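PDB 3CZP: Polyphosphate:AMP phosphotransferase from Pseudomonas aeruginosa PAO1, which uses inorganic polyphosphate as phosphate donor to convert AMP to ADP, and converts GMP to GDP less efficiently. Local coordinates for the interface of chains A and B. Sequence-based numbering; all coordinates share one arbitrary frame. Chains: chain A/B, Putative polyphosphate kinase 2.

Contact 1: the interface of chains A and B. Residues chain A 314, 317, 331, 333, 364; chain B 69-70, 102.
A:Ile331 meets B:Pro69 and B:Arg70 at the apolar centre of this patch of the PPK2 homodimer. Its two branches divide the work. A:Ile331 CD1, at the end of the longer branch, touches the ring at B:Pro69 CB (3.7 Å). A:Ile331 CG2 sits against the other side chain, 3.7 Å from B:Arg70 CG. A:Pro333, on the same strand 330-333, adds CG and CD of its ring. A:Pro333 CG lies 3.4 Å from the carbonyl O of B:Arg70 and meets the tip of B:Arg102 at NH1. B:Arg102 NH1 also donates to B:Arg70 O at 2.9 Å, in the carbonyl plane and on a lone pair. This bond ties the two arginines of chain B together.

Outward, B:Arg70 bends at chi3 (-82°) and carries its guanidinium to two nucleotide-binding motifs of chain A, the P-loop and a probable Walker B strand. A:Gly314 belongs to the Walker A P-loop sequence, at the start of helix 313-321. A:Gly314 CA lies over the centre of one guanidinium face, 3.7 Å from B:Arg70 CZ. A:Asp364 ends strand 360-364 and is the likely Walker B aspartate. Its carboxylate stands at the guanidinium edge. B:Arg70 NH1 gives A:Asp364 OD2 a hydrogen bond and salt bridge of 2.8 Å. The bond is nearly straight (172° at H), and the two planes are 21° apart. OD2 is approached nearly along its C-O axis.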
# COMPACT_ATOMS: atom_id res chain seq x y z
N GLY A 314 17.00 -15.16 -14.35
CA GLY A 314 16.87 -13.90 -15.06
C GLY A 314 16.71 -14.10 -16.55
O GLY A 314 15.87 -13.49 -17.20
N ILE A 317 13.37 -15.78 -17.30
CA ILE A 317 12.29 -14.82 -17.10
C ILE A 317 12.21 -13.86 -18.29
O ILE A 317 11.12 -13.51 -18.73
CB ILE A 317 12.53 -14.00 -15.79
CG1 ILE A 317 12.13 -14.78 -14.56
CG2 ILE A 317 11.82 -12.66 -15.78
CD1 ILE A 317 12.44 -14.09 -13.29
N ILE A 331 6.95 -7.87 -12.78
CA ILE A 331 7.95 -8.75 -12.21
C ILE A 331 8.32 -8.23 -10.83
O ILE A 331 8.60 -7.03 -10.67
CB ILE A 331 9.20 -8.81 -13.07
CG1 ILE A 331 8.85 -9.18 -14.53
CG2 ILE A 331 10.20 -9.78 -12.47
CD1 ILE A 331 10.07 -9.10 -15.42
N PRO A 333 11.03 -8.92 -7.93
CA PRO A 333 12.24 -9.58 -7.46
C PRO A 333 12.24 -9.60 -5.93
O PRO A 333 12.24 -8.56 -5.29
CB PRO A 333 13.34 -8.73 -8.09
CG PRO A 333 12.76 -7.36 -8.20
CD PRO A 333 11.28 -7.54 -8.35
N ASP A 364 10.48 -13.49 -8.97
CA ASP A 364 11.85 -13.90 -8.97
C ASP A 364 12.28 -14.09 -7.52
O ASP A 364 12.59 -13.14 -6.81
CB ASP A 364 12.70 -12.87 -9.68
CG ASP A 364 14.15 -13.31 -9.86
OD1 ASP A 364 14.54 -14.44 -9.45
OD2 ASP A 364 14.92 -12.50 -10.39
N PRO B 69 13.93 -6.11 -17.13
CA PRO B 69 12.58 -5.79 -16.74
C PRO B 69 12.29 -6.05 -15.26
O PRO B 69 11.35 -5.52 -14.75
CB PRO B 69 11.74 -6.72 -17.64
CG PRO B 69 12.60 -7.89 -17.91
CD PRO B 69 13.96 -7.28 -18.04
N ARG B 70 13.09 -6.87 -14.58
CA ARG B 70 12.92 -7.07 -13.15
C ARG B 70 13.08 -5.76 -12.34
O ARG B 70 12.68 -5.73 -11.19
CB ARG B 70 13.92 -8.10 -12.62
CG ARG B 70 13.80 -9.45 -13.21
CD ARG B 70 14.81 -10.40 -12.58
NE ARG B 70 16.11 -10.23 -13.22
CZ ARG B 70 17.21 -10.91 -12.91
NH1 ARG B 70 17.19 -11.84 -11.97
NH2 ARG B 70 18.33 -10.65 -13.57
N ARG B 102 14.95 2.26 -8.73
CA ARG B 102 14.11 1.60 -9.73
C ARG B 102 13.60 2.62 -10.75
O ARG B 102 13.81 3.84 -10.60
CB ARG B 102 12.95 0.80 -9.04
CG ARG B 102 13.41 -0.48 -8.26
CD ARG B 102 12.24 -1.31 -7.70
NE ARG B 102 11.41 -1.79 -8.82
CZ ARG B 102 11.46 -3.01 -9.38
NH1 ARG B 102 12.21 -4.00 -8.89
NH2 ARG B 102 10.68 -3.23 -10.42

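Contact 2: the interface of chains A and B. Residues chain A 318, 321, 326, 329, 331; chain B 60-61, 64, 69, 74.
A:Pro326 opens the 3-10 helix 326-328 and lies against helix 56-66 of chain B, whose last turn flattens at B:Asn64 (psi -5°). The proline ring crosses the B:Lys61 side chain at about a right angle, with A:Pro326 CD 3.9 Å from B:Lys61 CA. A:Pro326 CB packs on B:Val74 CG2 at 3.6 Å, and A:Pro326 CG approaches B:Asn64 ND2.

The B:Asn64 amide is tethered within its own chain. B:Asn64 ND2 donates to the carbonyl O of B:Val60 at 3.0 Å. That oxygen lies near the amide plane, but the donor stands above the carbonyl plane. The bond should limit rotation of the amide beside A:Pro326.

A:Tyr329 slides past B:Asn64 in the opposite direction, with ring and amide planes 86° apart. A:Tyr329 OH is 3.9 Å from B:Asn64 CB. A:Thr321 CG2 lies over the rim of one ring face, and the A:Pro326 carbonyl O over the centre of the other.

A:Arg318 crosses B:Pro69 at about a right angle, its CG 3.9 Å from B:Pro69 CD. A:Thr321 OG1 meets B:Pro69 CG.

Direct polar bonds across the patch are absent, and waters bridge the chains instead. A:Thr321 OG1 sits between its backbone N and carbonyl carbon (chi1 60°). There it reaches both A:Arg318 O and water 1, which lies 3.0 Å from B:Asn64 O. Water 2 is 2.6 Å from A:Tyr329 O and 2.9 Å from B:Val74 O.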
# COMPACT_ATOMS: atom_id res chain seq x y z
N ARG A 318 13.34 -13.44 -18.81
CA ARG A 318 13.29 -12.46 -19.89
C ARG A 318 12.79 -13.05 -21.22
O ARG A 318 12.24 -12.32 -22.03
CB ARG A 318 14.63 -11.75 -20.10
CG ARG A 318 14.46 -10.24 -20.53
CD ARG A 318 15.56 -9.77 -21.42
NE ARG A 318 15.53 -10.43 -22.73
CZ ARG A 318 16.54 -10.46 -23.59
NH1 ARG A 318 17.71 -9.88 -23.31
NH2 ARG A 318 16.40 -11.09 -24.74
N THR A 321 9.17 -12.61 -20.90
CA THR A 321 8.74 -11.20 -21.04
C THR A 321 8.86 -10.77 -22.50
O THR A 321 8.05 -9.97 -22.95
CB THR A 321 9.50 -10.18 -20.07
OG1 THR A 321 10.89 -10.20 -20.31
CG2 THR A 321 9.27 -10.52 -18.61
N PRO A 326 5.25 -4.92 -22.09
CA PRO A 326 5.44 -4.75 -20.64
C PRO A 326 4.22 -4.32 -19.83
O PRO A 326 4.21 -4.50 -18.65
CB PRO A 326 6.57 -3.70 -20.55
CG PRO A 326 7.17 -3.71 -21.85
CD PRO A 326 6.12 -4.03 -22.84
N TYR A 329 2.53 -7.47 -17.77
CA TYR A 329 3.16 -8.26 -16.74
C TYR A 329 3.76 -7.33 -15.70
O TYR A 329 3.84 -6.11 -15.92
CB TYR A 329 4.19 -9.28 -17.30
CG TYR A 329 5.33 -8.64 -18.06
CD1 TYR A 329 6.33 -7.94 -17.38
CD2 TYR A 329 5.40 -8.71 -19.46
CE1 TYR A 329 7.35 -7.36 -18.04
CE2 TYR A 329 6.46 -8.10 -20.14
CZ TYR A 329 7.42 -7.44 -19.43
OH TYR A 329 8.45 -6.81 -20.04
N ILE A 331 6.95 -7.87 -12.78
CA ILE A 331 7.95 -8.75 -12.21
C ILE A 331 8.32 -8.23 -10.83
O ILE A 331 8.60 -7.03 -10.67
CB ILE A 331 9.20 -8.81 -13.07
CG1 ILE A 331 8.85 -9.18 -14.53
CG2 ILE A 331 10.20 -9.78 -12.47
CD1 ILE A 331 10.07 -9.10 -15.42
N VAL B 60 9.04 1.06 -25.86
CA VAL B 60 9.07 0.61 -24.46
C VAL B 60 9.32 -0.90 -24.31
O VAL B 60 10.14 -1.34 -23.46
CB VAL B 60 7.84 1.16 -23.64
CG1 VAL B 60 7.68 0.52 -22.24
CG2 VAL B 60 7.98 2.64 -23.49
N LYS B 61 8.69 -1.70 -25.18
CA LYS B 61 8.99 -3.14 -25.27
C LYS B 61 10.47 -3.40 -25.50
O LYS B 61 11.07 -4.19 -24.79
CB LYS B 61 8.16 -3.85 -26.37
CG LYS B 61 8.19 -5.40 -26.27
CD LYS B 61 7.30 -6.05 -27.27
CE LYS B 61 7.62 -7.54 -27.39
NZ LYS B 61 6.49 -8.20 -28.05
N ASN B 64 12.67 -2.81 -22.52
CA ASN B 64 12.61 -3.95 -21.58
C ASN B 64 13.27 -5.24 -22.08
O ASN B 64 13.31 -6.24 -21.39
CB ASN B 64 11.17 -4.22 -21.18
CG ASN B 64 10.70 -3.24 -20.16
OD1 ASN B 64 10.92 -3.44 -18.97
ND2 ASN B 64 10.11 -2.15 -20.62
N PRO B 69 13.93 -6.11 -17.13
CA PRO B 69 12.58 -5.79 -16.74
C PRO B 69 12.29 -6.05 -15.26
O PRO B 69 11.35 -5.52 -14.75
CB PRO B 69 11.74 -6.72 -17.64
CG PRO B 69 12.60 -7.89 -17.91
CD PRO B 69 13.96 -7.28 -18.04
N VAL B 74 6.05 -0.78 -15.69
CA VAL B 74 5.42 0.00 -16.75
C VAL B 74 3.97 0.16 -16.38
O VAL B 74 3.30 -0.84 -16.15
CB VAL B 74 5.57 -0.63 -18.16
CG1 VAL B 74 4.90 0.24 -19.22
CG2 VAL B 74 7.01 -0.74 -18.55
O HOH W 1 11.41 -8.39 -22.34
O HOH W 2 2.99 -3.68 -15.63

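The C-alpha centres of contact 1 and contact 2 are about 9 Å apart, and the two share A:Ile331 and B:Pro69. Both use helix 313-321 and strand 330-333 of chain A with the 3-10 helix 69-71 of chain B. The two shared residues make them one continuous patch. Each joins the second PPK2 region of one chain to the first of the other. Twofold symmetry repeats both with the chains exchanged. This fits the suggestion that the apparently inactive N-terminal domain supports dimerization, here beside the partner's P-loop and probable Walker B strand.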